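Local coordinates for DUF2235 domain-containing protein (Pseudomonas aeruginosa, PDB 4O5P) that acts as Tle1, a type VI secretion phospholipase effector, and probably hydrolyses phospholipids with an alpha/beta-hydrolase catalytic domain, at residues C89-R94 and I405-M410; L95-I100 and P441-E446; R145-L150 and E176-N181; K197-A202 and A247-E252. All blocks are in the same frame, centred on the assembly; numbering follows the deposited sequence.

In the fold
Interactions 1 and 2 share helix 91-97, which packs its first turn on helix 403-416 and its last on the short helix 441-445. The first contact is buried, a leucine packed on an asparagine amide and the aliphatic part of an arginine; the second, farther from the centre of the chain, is partly open and adds a histidine-carboxylate bond. Interactions 3 and 4 form another neighbouring pair, with centres about 10 Å apart. In interaction 3 a buried selenomethionine slides along an asparagine and one water joins the helices, whereas in interaction 4, only partly buried, an arginine combines a salt bridge with stacking on tryptophan. The two pairs are separate: interactions 1 and 3 have centres about 26 Å apart.

Interaction 1 (C89-R94 and I405-M410); sequences CSNVAR and IALQHM
Leu-407 presses against the amide of Asn-91, and this is the tight part of the contact. Its CB lies 3.4 Å from Asn-91 OD1, the two side chains meeting at a slant. With CG of Leu-407 anti to the backbone N (chi1 165°), both methyls lie between the Asn-91 amide and the Arg-94 chain, which runs at about a right angle to the leucine. There CD2 of Leu-407 touches Arg-94 CD at 3.7 Å, and CD1 sits 3.9 Å from Arg-94 CB. The loose margin is at Ala-406, whose CB only grazes Asn-91 ND2 at 4.4 Å. Even this side is not open to solvent: Phe-280 of strand 270-280 touches both Asn-91 and Ala-406, so the helix pair rests on the central sheet of the alpha/beta-hydrolase domain.

The polar ends are engaged nearby. Asn-91 ND2 donates to Ser-403 O at the start of helix 403-416. The extended chain of Arg-94 runs to Cys-89, where NE at 2.9 Å and NH2 at 3.1 Å grip one atom side-on, Cys-89 O; NH2 meets a lone pair in the carbonyl plane, while NE stands above that plane. NH1 of Arg-94 donates to Glu-446 O. Ser-90 is the N-cap of helix 91-97, its OG accepting from Ala-93 N at 3.3 Å.

The chemistry is thus divided: leucine carbons fill the interface, while amide and guanidinium nitrogens are satisfied by backbone carbonyls at its borders, which probably fixes the orientation of the groups that Leu-407 packs on.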
loop_
_atom_site.group_PDB
_atom_site.type_symbol
_atom_site.label_atom_id
_atom_site.label_comp_id
_atom_site.label_asym_id
_atom_site.label_seq_id
_atom_site.Cartn_x
_atom_site.Cartn_y
_atom_site.Cartn_z
ATOM N N CYS A 89 -7.508 -0.947 14.050
ATOM C CA CYS A 89 -6.632 -1.947 13.439
ATOM C C CYS A 89 -7.063 -2.239 11.998
ATOM O O CYS A 89 -8.254 -2.390 11.727
ATOM C CB CYS A 89 -6.716 -3.267 14.230
ATOM S SG CYS A 89 -6.325 -3.144 15.997
ATOM N N SER A 90 -6.097 -2.354 11.087
ATOM C CA SER A 90 -6.391 -2.751 9.708
ATOM C C SER A 90 -6.726 -4.233 9.630
ATOM O O SER A 90 -6.606 -4.964 10.620
ATOM C CB SER A 90 -5.190 -2.483 8.811
ATOM O OG SER A 90 -4.149 -3.431 9.031
ATOM N N ASN A 91 -7.119 -4.695 8.447
ATOM C CA ASN A 91 -7.345 -6.118 8.275
ATOM C C ASN A 91 -6.075 -6.963 8.357
ATOM O O ASN A 91 -6.133 -8.117 8.780
ATOM C CB ASN A 91 -8.102 -6.400 6.989
ATOM C CG ASN A 91 -9.527 -5.944 7.062
ATOM O OD1 ASN A 91 -10.065 -5.748 8.152
ATOM N ND2 ASN A 91 -10.157 -5.773 5.904
ATOM N N VAL A 92 -4.934 -6.397 7.967
ATOM C CA VAL A 92 -3.672 -7.098 8.151
ATOM C C VAL A 92 -3.426 -7.355 9.638
ATOM O O VAL A 92 -3.080 -8.471 10.036
ATOM C CB VAL A 92 -2.494 -6.339 7.511
ATOM C CG1 VAL A 92 -1.171 -6.944 7.931
ATOM C CG2 VAL A 92 -2.632 -6.358 5.977
ATOM N N ALA A 93 -3.629 -6.333 10.457
ATOM C CA ALA A 93 -3.382 -6.469 11.884
ATOM C C ALA A 93 -4.387 -7.442 12.481
ATOM O O ALA A 93 -4.031 -8.260 13.325
ATOM C CB ALA A 93 -3.440 -5.123 12.579
ATOM N N ARG A 94 -5.637 -7.370 12.025
ATOM C CA ARG A 94 -6.661 -8.309 12.481
ATOM C C ARG A 94 -6.277 -9.757 12.173
ATOM O O ARG A 94 -6.370 -10.616 13.043
ATOM C CB ARG A 94 -8.043 -7.935 11.916
ATOM C CG ARG A 94 -8.609 -6.663 12.549
ATOM C CD ARG A 94 -9.803 -6.099 11.797
ATOM N NE ARG A 94 -9.976 -4.688 12.137
ATOM C CZ ARG A 94 -10.816 -4.234 13.068
ATOM N NH1 ARG A 94 -11.600 -5.075 13.735
ATOM N NH2 ARG A 94 -10.899 -2.935 13.308
ATOM N N ILE A 405 -16.098 -7.206 5.672
ATOM C CA ILE A 405 -16.490 -8.269 4.731
ATOM C C ILE A 405 -15.238 -8.837 4.076
ATOM O O ILE A 405 -14.944 -10.047 4.169
ATOM C CB ILE A 405 -17.496 -7.767 3.641
ATOM C CG1 ILE A 405 -18.700 -7.078 4.280
ATOM C CG2 ILE A 405 -17.958 -8.915 2.751
ATOM C CD1 ILE A 405 -19.532 -7.989 5.170
ATOM N N ALA A 406 -14.482 -7.951 3.432
ATOM C CA ALA A 406 -13.195 -8.334 2.858
ATOM C C ALA A 406 -12.355 -9.102 3.880
ATOM O O ALA A 406 -11.733 -10.113 3.543
ATOM C CB ALA A 406 -12.455 -7.121 2.361
ATOM N N LEU A 407 -12.363 -8.646 5.132
ATOM C CA LEU A 407 -11.593 -9.322 6.191
ATOM C C LEU A 407 -12.011 -10.785 6.297
ATOM O O LEU A 407 -11.172 -11.708 6.210
ATOM C CB LEU A 407 -11.806 -8.619 7.536
ATOM C CG LEU A 407 -11.379 -9.364 8.798
ATOM C CD1 LEU A 407 -9.859 -9.501 8.847
ATOM C CD2 LEU A 407 -11.875 -8.628 10.005
ATOM N N GLN A 408 -13.309 -11.007 6.441
ATOM C CA GLN A 408 -13.776 -12.379 6.572
ATOM C C GLN A 408 -13.418 -13.161 5.314
ATOM O O GLN A 408 -12.971 -14.327 5.382
ATOM C CB GLN A 408 -15.279 -12.425 6.863
ATOM C CG GLN A 408 -15.622 -12.085 8.311
ATOM C CD GLN A 408 -16.980 -12.636 8.752
ATOM O OE1 GLN A 408 -17.661 -13.330 7.994
ATOM N NE2 GLN A 408 -17.376 -12.324 9.990
ATOM N N HIS A 409 -13.540 -12.499 4.171
ATOM C CA HIS A 409 -13.307 -13.203 2.927
ATOM C C HIS A 409 -11.854 -13.669 2.943
ATOM O O HIS A 409 -11.560 -14.843 2.645
ATOM C CB HIS A 409 -13.626 -12.303 1.726
ATOM C CG HIS A 409 -13.397 -12.946 0.393
ATOM N ND1 HIS A 409 -13.608 -12.280 -0.796
ATOM C CD2 HIS A 409 -12.970 -14.190 0.056
ATOM C CE1 HIS A 409 -13.314 -13.082 -1.805
ATOM N NE2 HIS A 409 -12.917 -14.244 -1.314
HETATM N N MSE A 410 -10.960 -12.774 3.375
HETATM C CA MSE A 410 -9.545 -13.057 3.247
HETATM C C MSE A 410 -9.273 -14.199 4.194
HETATM O O MSE A 410 -8.571 -15.166 3.849
HETATM C CB MSE A 410 -8.684 -11.826 3.598
HETATM C CG MSE A 410 -7.196 -12.082 3.363
HETATM SE SE MSE A 410 -6.804 -12.292 1.459
HETATM C CE MSE A 410 -6.689 -10.406 1.034
#

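Interaction 2 (L95-I100 and P441-E446); sequences LIHASI and PKIEAE
His-97 and Ala-98, where helix 91-97 gives way to a loop, meet Ile-443 and Glu-446 of the 441-446 segment in a contact built round a histidine-carboxylate hydrogen bond. Two residues before His-97, Leu-95 points away from this partner and packs on helix 403-416 through Leu-407 and Met-410, while Ile-96 rests on Thr-68 of strand 62-71; the helix is therefore wedged between the central sheet and the outer helices.

His-97 follows. Its ND1 donates to Glu-446 OE1 at 2.7 Å along a nearly straight line (N-H...O 170°), with the oxygen in the ring plane and using its syn lone pair. The carboxylate is turned 40° from the ring, and its extended chain crosses the histidine at about a right angle. On the other nitrogen, NE2 bonds to Asp-78 OD2, so the imidazole has a carboxylate at each nitrogen, which fixes its rotation and would probably favour a positively charged ring. Beside this polar bridge, Ile-443 CD1 touches His-97 CB at 3.8 Å.

At Ala-98 the chemistry becomes apolar. CG2 of Ile-443, anti to its own backbone N, meets Ala-98 CB at 3.9 Å, and Phe-447 adds to the cover of this methyl. The helix then ends in a turn in which Ser-99 N bonds to Ile-96 O at 3.0 Å, and Ser-99 OG donates to Leu-95 O at 2.7 Å.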
loop_
_atom_site.group_PDB
_atom_site.type_symbol
_atom_site.label_atom_id
_atom_site.label_comp_id
_atom_site.label_asym_id
_atom_site.label_seq_id
_atom_site.Cartn_x
_atom_site.Cartn_y
_atom_site.Cartn_z
ATOM N N LEU A 95 -5.792 -10.015 10.961
ATOM C CA LEU A 95 -5.383 -11.363 10.566
ATOM C C LEU A 95 -4.150 -11.863 11.318
ATOM O O LEU A 95 -4.018 -13.074 11.568
ATOM C CB LEU A 95 -5.130 -11.415 9.057
ATOM C CG LEU A 95 -6.401 -11.308 8.224
ATOM C CD1 LEU A 95 -6.061 -11.116 6.755
ATOM C CD2 LEU A 95 -7.272 -12.553 8.443
ATOM N N ILE A 96 -3.255 -10.932 11.667
ATOM C CA ILE A 96 -2.101 -11.261 12.496
ATOM C C ILE A 96 -2.527 -11.597 13.944
ATOM O O ILE A 96 -2.062 -12.577 14.518
ATOM C CB ILE A 96 -1.046 -10.138 12.451
ATOM C CG1 ILE A 96 -0.380 -10.101 11.066
ATOM C CG2 ILE A 96 0.011 -10.352 13.529
ATOM C CD1 ILE A 96 0.398 -11.373 10.744
ATOM N N HIS A 97 -3.424 -10.797 14.514
ATOM C CA HIS A 97 -3.980 -11.069 15.833
ATOM C C HIS A 97 -4.605 -12.470 15.890
ATOM O O HIS A 97 -4.500 -13.159 16.901
ATOM C CB HIS A 97 -5.080 -10.057 16.179
ATOM C CG HIS A 97 -4.615 -8.638 16.254
ATOM N ND1 HIS A 97 -5.487 -7.569 16.201
ATOM C CD2 HIS A 97 -3.379 -8.107 16.400
ATOM C CE1 HIS A 97 -4.805 -6.443 16.311
ATOM N NE2 HIS A 97 -3.525 -6.741 16.422
ATOM N N ALA A 98 -5.272 -12.868 14.805
ATOM C CA ALA A 98 -5.944 -14.172 14.719
ATOM C C ALA A 98 -5.042 -15.287 14.200
ATOM O O ALA A 98 -5.495 -16.425 14.013
ATOM C CB ALA A 98 -7.188 -14.071 13.838
ATOM N N SER A 99 -3.779 -14.962 13.944
ATOM C CA SER A 99 -2.814 -15.965 13.508
ATOM C C SER A 99 -2.087 -16.614 14.695
ATOM O O SER A 99 -1.833 -15.977 15.718
ATOM C CB SER A 99 -1.799 -15.367 12.522
ATOM O OG SER A 99 -2.358 -15.189 11.223
ATOM N N ILE A 100 -1.760 -17.887 14.543
ATOM C CA ILE A 100 -1.014 -18.630 15.555
ATOM C C ILE A 100 0.482 -18.346 15.385
ATOM O O ILE A 100 0.947 -18.149 14.263
ATOM C CB ILE A 100 -1.308 -20.135 15.391
ATOM C CG1 ILE A 100 -2.810 -20.388 15.557
ATOM C CG2 ILE A 100 -0.483 -20.983 16.358
ATOM C CD1 ILE A 100 -3.281 -21.715 14.967
ATOM N N PRO A 441 -12.077 -13.652 23.216
ATOM C CA PRO A 441 -13.189 -12.747 22.891
ATOM C C PRO A 441 -12.820 -11.502 22.068
ATOM O O PRO A 441 -13.490 -11.250 21.065
ATOM C CB PRO A 441 -13.700 -12.332 24.271
ATOM C CG PRO A 441 -13.456 -13.536 25.113
ATOM C CD PRO A 441 -12.172 -14.143 24.606
ATOM N N LYS A 442 -11.794 -10.755 22.484
ATOM C CA LYS A 442 -11.383 -9.524 21.806
ATOM C C LYS A 442 -11.168 -9.712 20.288
ATOM O O LYS A 442 -11.664 -8.925 19.445
ATOM C CB LYS A 442 -10.092 -8.999 22.451
ATOM C CG LYS A 442 -9.768 -7.553 22.066
ATOM C CD LYS A 442 -8.304 -7.175 22.303
ATOM C CE LYS A 442 -8.047 -5.711 21.907
ATOM N NZ LYS A 442 -8.877 -4.738 22.686
ATOM N N ILE A 443 -10.430 -10.768 19.957
ATOM C CA ILE A 443 -10.044 -11.070 18.586
ATOM C C ILE A 443 -11.233 -11.589 17.780
ATOM O O ILE A 443 -11.401 -11.248 16.600
ATOM C CB ILE A 443 -8.890 -12.091 18.550
ATOM C CG1 ILE A 443 -7.742 -11.639 19.455
ATOM C CG2 ILE A 443 -8.414 -12.326 17.115
ATOM C CD1 ILE A 443 -7.298 -10.194 19.238
ATOM N N GLU A 444 -12.061 -12.418 18.407
ATOM C CA GLU A 444 -13.303 -12.830 17.770
ATOM C C GLU A 444 -14.176 -11.608 17.446
ATOM O O GLU A 444 -14.793 -11.532 16.388
ATOM C CB GLU A 444 -14.054 -13.837 18.647
ATOM C CG GLU A 444 -15.477 -14.125 18.161
ATOM C CD GLU A 444 -15.974 -15.518 18.527
ATOM O OE1 GLU A 444 -15.362 -16.168 19.404
ATOM O OE2 GLU A 444 -16.973 -15.967 17.916
ATOM N N ALA A 445 -14.200 -10.631 18.345
ATOM C CA ALA A 445 -15.021 -9.447 18.114
ATOM C C ALA A 445 -14.390 -8.594 17.026
ATOM O O ALA A 445 -15.067 -7.766 16.411
ATOM C CB ALA A 445 -15.196 -8.645 19.394
ATOM N N GLU A 446 -13.094 -8.789 16.787
ATOM C CA GLU A 446 -12.440 -8.047 15.709
ATOM C C GLU A 446 -12.895 -8.500 14.325
ATOM O O GLU A 446 -12.601 -7.839 13.324
ATOM C CB GLU A 446 -10.910 -8.103 15.837
ATOM C CG GLU A 446 -10.339 -7.180 16.910
ATOM C CD GLU A 446 -8.815 -7.111 16.887
ATOM O OE1 GLU A 446 -8.191 -7.907 16.163
ATOM O OE2 GLU A 446 -8.242 -6.255 17.601
#

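Interaction 3 (R145-L150 and E176-N181); sequences RINWGL and EEMSTN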
loop_
_atom_site.group_PDB
_atom_site.type_symbol
_atom_site.label_atom_id
_atom_site.label_comp_id
_atom_site.label_asym_id
_atom_site.label_seq_id
_atom_site.Cartn_x
_atom_site.Cartn_y
_atom_site.Cartn_z
ATOM N N ARG A 145 11.333 -2.357 5.012
ATOM C CA ARG A 145 10.296 -3.269 5.517
ATOM C C ARG A 145 10.320 -4.652 4.836
ATOM O O ARG A 145 10.185 -5.693 5.499
ATOM C CB ARG A 145 8.914 -2.604 5.396
ATOM C CG ARG A 145 8.739 -1.473 6.412
ATOM C CD ARG A 145 7.463 -0.653 6.170
ATOM N NE ARG A 145 7.233 0.294 7.255
ATOM C CZ ARG A 145 7.997 1.355 7.497
ATOM N NH1 ARG A 145 9.061 1.613 6.733
ATOM N NH2 ARG A 145 7.700 2.166 8.500
ATOM N N ILE A 146 10.491 -4.656 3.519
ATOM C CA ILE A 146 10.674 -5.911 2.781
ATOM C C ILE A 146 11.892 -6.681 3.318
ATOM O O ILE A 146 11.814 -7.877 3.608
ATOM C CB ILE A 146 10.850 -5.638 1.264
ATOM C CG1 ILE A 146 9.587 -4.974 0.705
ATOM C CG2 ILE A 146 11.082 -6.929 0.502
ATOM C CD1 ILE A 146 9.840 -4.188 -0.555
ATOM N N ASN A 147 13.006 -5.985 3.489
ATOM C CA ASN A 147 14.220 -6.655 3.951
ATOM C C ASN A 147 14.144 -7.162 5.393
ATOM O O ASN A 147 14.671 -8.239 5.711
ATOM C CB ASN A 147 15.458 -5.781 3.687
ATOM C CG ASN A 147 15.817 -5.731 2.202
ATOM O OD1 ASN A 147 15.597 -6.700 1.485
ATOM N ND2 ASN A 147 16.344 -4.594 1.733
ATOM N N TRP A 148 13.484 -6.389 6.254
ATOM C CA TRP A 148 13.142 -6.829 7.603
ATOM C C TRP A 148 12.369 -8.138 7.506
ATOM O O TRP A 148 12.660 -9.099 8.218
ATOM C CB TRP A 148 12.240 -5.786 8.279
ATOM C CG TRP A 148 11.887 -6.120 9.706
ATOM C CD1 TRP A 148 12.646 -5.861 10.815
ATOM C CD2 TRP A 148 10.693 -6.759 10.178
ATOM N NE1 TRP A 148 11.998 -6.302 11.946
ATOM C CE2 TRP A 148 10.795 -6.859 11.581
ATOM C CE3 TRP A 148 9.552 -7.275 9.551
ATOM C CZ2 TRP A 148 9.805 -7.452 12.365
ATOM C CZ3 TRP A 148 8.568 -7.858 10.332
ATOM C CH2 TRP A 148 8.700 -7.943 11.723
ATOM N N GLY A 149 11.391 -8.159 6.604
ATOM C CA GLY A 149 10.586 -9.350 6.361
ATOM C C GLY A 149 11.448 -10.546 6.028
ATOM O O GLY A 149 11.316 -11.603 6.658
ATOM N N LEU A 150 12.350 -10.378 5.057
ATOM C CA LEU A 150 13.306 -11.438 4.731
ATOM C C LEU A 150 14.101 -11.917 5.962
ATOM O O LEU A 150 14.202 -13.122 6.200
ATOM C CB LEU A 150 14.230 -11.007 3.586
ATOM C CG LEU A 150 13.525 -10.889 2.229
ATOM C CD1 LEU A 150 14.394 -10.185 1.197
ATOM C CD2 LEU A 150 13.114 -12.280 1.733
ATOM N N GLU A 176 20.217 -2.734 7.171
ATOM C CA GLU A 176 21.103 -1.685 6.646
ATOM C C GLU A 176 22.031 -2.175 5.531
ATOM O O GLU A 176 22.243 -1.469 4.540
ATOM C CB GLU A 176 21.956 -1.097 7.766
ATOM C CG GLU A 176 21.215 -0.179 8.723
ATOM C CD GLU A 176 22.160 0.460 9.710
ATOM O OE1 GLU A 176 23.148 -0.205 10.100
ATOM O OE2 GLU A 176 21.930 1.625 10.084
ATOM N N GLU A 177 22.602 -3.364 5.719
ATOM C CA GLU A 177 23.479 -3.996 4.724
ATOM C C GLU A 177 22.773 -4.343 3.419
ATOM O O GLU A 177 23.399 -4.336 2.356
ATOM C CB GLU A 177 24.104 -5.278 5.295
ATOM C CG GLU A 177 25.147 -5.047 6.384
ATOM C CD GLU A 177 25.645 -6.354 6.999
ATOM O OE1 GLU A 177 25.661 -7.387 6.286
ATOM O OE2 GLU A 177 26.006 -6.347 8.196
HETATM N N MSE A 178 21.479 -4.677 3.497
HETATM C CA MSE A 178 20.709 -5.053 2.302
HETATM C C MSE A 178 20.182 -3.829 1.515
HETATM O O MSE A 178 19.792 -3.958 0.357
HETATM C CB MSE A 178 19.543 -5.991 2.674
HETATM C CG MSE A 178 19.953 -7.302 3.364
HETATM SE SE MSE A 178 18.611 -8.028 4.609
HETATM C CE MSE A 178 17.494 -8.968 3.312
ATOM N N SER A 179 20.186 -2.647 2.138
ATOM C CA SER A 179 19.647 -1.426 1.497
ATOM C C SER A 179 20.401 -1.046 0.227
ATOM O O SER A 179 21.579 -1.396 0.054
ATOM C CB SER A 179 19.699 -0.236 2.471
ATOM O OG SER A 179 19.126 0.939 1.908
ATOM N N THR A 180 19.728 -0.318 -0.661
ATOM C CA THR A 180 20.395 0.208 -1.842
ATOM C C THR A 180 20.869 1.649 -1.644
ATOM O O THR A 180 21.465 2.231 -2.551
ATOM C CB THR A 180 19.533 0.070 -3.110
ATOM O OG1 THR A 180 18.179 0.458 -2.830
ATOM C CG2 THR A 180 19.536 -1.367 -3.567
ATOM N N ASN A 181 20.617 2.207 -0.457
ATOM C CA ASN A 181 21.112 3.543 -0.091
ATOM C C ASN A 181 20.891 4.659 -1.114
ATOM O O ASN A 181 21.819 5.417 -1.402
ATOM C CB ASN A 181 22.613 3.491 0.218
ATOM C CG ASN A 181 22.962 2.426 1.224
ATOM O OD1 ASN A 181 23.787 1.560 0.956
ATOM N ND2 ASN A 181 22.338 2.485 2.391
HETATM O O HOH W 1 17.360 -4.334 -0.888
#
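Met-178, a selenomethionine, lays its side chain along Asn-147, touching it through CB, SE and CE, the two running past each other in opposite directions. Its CB starts over the amide, 3.6 Å from Asn-147 ND2. CG is the link that carries the chain on to the selenium, with SE 4.0 Å from Asn-147 CB, near the backbone of the other helix. A bend at chi3 (84°) then turns the terminal methyl in between Asn-147 and Leu-150: CE lies 3.5 Å from Asn-147 OD1 and 3.9 Å from Leu-150 CB. Leu-150 CD1 also packs on that methyl, and the leucine lies at a slant to the selenomethionine.

The contact joins two consecutive helices of the chain, 139-162 and 168-178, near the C-terminal end of the second. Ser-179, the next residue, forms an ST turn: its OG accepts from Asn-181 N at 3.1 Å in a nearly straight bond (167°). Its backbone O receives Lys-198 NZ, and Met-178 also touches Ala-202, both of helix 195-219, which thus closes over this helix end.

A single water supplies the polar link. It accepts from Asn-147 ND2 at 2.8 Å and donates to Met-178 O at 2.8 Å, holding the amide nitrogen toward the carbonyl. The other end of that amide is less well served: OD1 of Asn-147 is buried by the contact and has no hydrogen-bond partner in the model, meeting the selenomethionine methyl instead. Arg-199 and Trp-249 also touch the Asn-147 side chain, and Thr-180 OG1 is bonded to Glu-143 OE2 of helix 139-162.

Interaction 4 (K197-A202 and A247-E252); sequences KKRRAA and ANWLQE
Arg-199 grips the carboxylate of Glu-252 side-on, with two nitrogens matched to two oxygens. NE donates to OE2 at 3.2 Å, and NH2 of the arginine donates to OE1 of the glutamate at 3.1 Å; each oxygen uses its syn lone pair, and the two flat groups are nearly coplanar. This salt bridge spans helix 195-219 and helix 238-254, the latter following the probable nucleophile elbow of the alpha/beta-hydrolase fold. The short segments cross at -61° with their axes 11.0 Å apart, a wide separation that these long side chains fill.

The same guanidinium lies flat on the indole of Trp-249, the planes nearly parallel, in a cation-pi stack. CZ of Arg-199 is 3.5 Å from the centroid of the six-membered ring of Trp-249. One face of the guanidinium is therefore taken by the indole and one edge by the carboxylate, which together hold the group against rotation. Chi1 of Glu-252 (121°) is away from a staggered position and its OE2 lies 3.1 Å from Trp-249 O, two acceptors, so the conformation appears strained.

At the more exposed side, Arg-200 brings NH2 to 3.0 Å from Glu-252 O, but the angle is too poor for a hydrogen bond; the nitrogen has a weak one to Leu-253 O. Inward, Asn-147 touches both Arg-199 and Trp-249. The arginine's bend at chi3 (-71°) turns NE and the guanidinium onto the indole; CD itself lies over the ring, 3.3 Å from Trp-249 CE3.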
loop_
_atom_site.group_PDB
_atom_site.type_symbol
_atom_site.label_atom_id
_atom_site.label_comp_id
_atom_site.label_asym_id
_atom_site.label_seq_id
_atom_site.Cartn_x
_atom_site.Cartn_y
_atom_site.Cartn_z
ATOM N N LYS A 197 22.234 -8.278 -5.306
ATOM C CA LYS A 197 23.566 -8.608 -4.809
ATOM C C LYS A 197 23.705 -8.323 -3.327
ATOM O O LYS A 197 24.230 -9.154 -2.573
ATOM C CB LYS A 197 24.640 -7.842 -5.582
ATOM C CG LYS A 197 24.845 -8.324 -7.003
ATOM C CD LYS A 197 25.966 -7.536 -7.685
ATOM C CE LYS A 197 26.217 -8.040 -9.115
ATOM N NZ LYS A 197 26.722 -9.445 -9.152
ATOM N N LYS A 198 23.237 -7.148 -2.907
ATOM C CA LYS A 198 23.375 -6.732 -1.513
ATOM C C LYS A 198 22.577 -7.615 -0.552
ATOM O O LYS A 198 23.066 -7.967 0.523
ATOM C CB LYS A 198 22.998 -5.260 -1.343
ATOM C CG LYS A 198 23.927 -4.328 -2.108
ATOM C CD LYS A 198 23.872 -2.920 -1.557
ATOM C CE LYS A 198 24.475 -2.832 -0.174
ATOM N NZ LYS A 198 24.363 -1.448 0.356
ATOM N N ARG A 199 21.355 -7.971 -0.946
ATOM C CA ARG A 199 20.501 -8.836 -0.134
ATOM C C ARG A 199 21.108 -10.241 0.004
ATOM O O ARG A 199 21.176 -10.812 1.118
ATOM C CB ARG A 199 19.100 -8.937 -0.758
ATOM C CG ARG A 199 18.334 -7.625 -0.772
ATOM C CD ARG A 199 16.885 -7.823 -1.179
ATOM N NE ARG A 199 16.705 -8.153 -2.595
ATOM C CZ ARG A 199 16.623 -7.257 -3.585
ATOM N NH1 ARG A 199 16.734 -5.957 -3.335
ATOM N NH2 ARG A 199 16.445 -7.664 -4.836
ATOM N N ARG A 200 21.553 -10.800 -1.121
ATOM C CA ARG A 200 22.172 -12.135 -1.072
ATOM C C ARG A 200 23.428 -12.142 -0.212
ATOM O O ARG A 200 23.571 -12.993 0.673
ATOM C CB ARG A 200 22.513 -12.663 -2.462
ATOM C CG ARG A 200 23.104 -14.067 -2.418
ATOM C CD ARG A 200 23.330 -14.635 -3.798
ATOM N NE ARG A 200 22.083 -14.836 -4.533
ATOM C CZ ARG A 200 21.250 -15.861 -4.340
ATOM N NH1 ARG A 200 21.514 -16.782 -3.418
ATOM N NH2 ARG A 200 20.147 -15.961 -5.063
ATOM N N ALA A 201 24.318 -11.179 -0.472
ATOM C CA ALA A 201 25.549 -11.027 0.300
ATOM C C ALA A 201 25.255 -10.932 1.787
ATOM O O ALA A 201 25.832 -11.672 2.589
ATOM C CB ALA A 201 26.345 -9.800 -0.170
ATOM N N ALA A 202 24.344 -10.039 2.160
ATOM C CA ALA A 202 24.053 -9.859 3.578
ATOM C C ALA A 202 23.460 -11.108 4.223
ATOM O O ALA A 202 23.711 -11.367 5.398
ATOM C CB ALA A 202 23.142 -8.663 3.805
ATOM N N ALA A 247 7.864 -11.392 -2.155
ATOM C CA ALA A 247 7.706 -12.665 -2.855
ATOM C C ALA A 247 8.722 -12.810 -3.987
ATOM O O ALA A 247 9.376 -13.862 -4.104
ATOM C CB ALA A 247 6.281 -12.818 -3.381
ATOM N N ASN A 248 8.867 -11.769 -4.811
ATOM C CA ASN A 248 9.891 -11.808 -5.869
ATOM C C ASN A 248 11.354 -11.885 -5.398
ATOM O O ASN A 248 12.142 -12.690 -5.916
ATOM C CB ASN A 248 9.713 -10.645 -6.855
ATOM C CG ASN A 248 8.595 -10.904 -7.848
ATOM O OD1 ASN A 248 8.542 -11.966 -8.471
ATOM N ND2 ASN A 248 7.668 -9.956 -7.965
ATOM N N TRP A 249 11.736 -11.040 -4.446
ATOM C CA TRP A 249 13.091 -11.100 -3.882
ATOM C C TRP A 249 13.377 -12.454 -3.205
ATOM O O TRP A 249 14.510 -12.962 -3.213
ATOM C CB TRP A 249 13.317 -9.938 -2.898
ATOM C CG TRP A 249 13.232 -8.579 -3.548
ATOM C CD1 TRP A 249 12.961 -8.308 -4.872
ATOM C CD2 TRP A 249 13.415 -7.302 -2.911
ATOM N NE1 TRP A 249 12.969 -6.947 -5.083
ATOM C CE2 TRP A 249 13.238 -6.308 -3.900
ATOM C CE3 TRP A 249 13.715 -6.904 -1.604
ATOM C CZ2 TRP A 249 13.356 -4.942 -3.621
ATOM C CZ3 TRP A 249 13.833 -5.542 -1.326
ATOM C CH2 TRP A 249 13.643 -4.579 -2.331
ATOM N N LEU A 250 12.343 -13.058 -2.638
ATOM C CA LEU A 250 12.511 -14.338 -1.982
ATOM C C LEU A 250 12.725 -15.407 -3.047
ATOM O O LEU A 250 13.598 -16.281 -2.909
ATOM C CB LEU A 250 11.313 -14.651 -1.101
ATOM C CG LEU A 250 11.333 -16.003 -0.389
ATOM C CD1 LEU A 250 12.573 -16.128 0.506
ATOM C CD2 LEU A 250 10.064 -16.170 0.424
ATOM N N GLN A 251 11.943 -15.322 -4.119
ATOM C CA GLN A 251 12.078 -16.285 -5.203
ATOM C C GLN A 251 13.467 -16.213 -5.812
ATOM O O GLN A 251 14.099 -17.251 -6.046
ATOM C CB GLN A 251 11.035 -16.051 -6.289
ATOM C CG GLN A 251 11.047 -17.128 -7.343
ATOM C CD GLN A 251 10.142 -16.816 -8.514
ATOM O OE1 GLN A 251 9.895 -15.645 -8.837
ATOM N NE2 GLN A 251 9.644 -17.865 -9.166
ATOM N N GLU A 252 13.927 -14.989 -6.059
ATOM C CA GLU A 252 15.271 -14.734 -6.555
ATOM C C GLU A 252 16.333 -15.342 -5.622
ATOM O O GLU A 252 17.303 -15.951 -6.085
ATOM C CB GLU A 252 15.480 -13.214 -6.728
ATOM C CG GLU A 252 16.639 -12.638 -5.909
ATOM C CD GLU A 252 16.417 -11.194 -5.431
ATOM O OE1 GLU A 252 16.034 -10.325 -6.272
ATOM O OE2 GLU A 252 16.647 -10.937 -4.212
#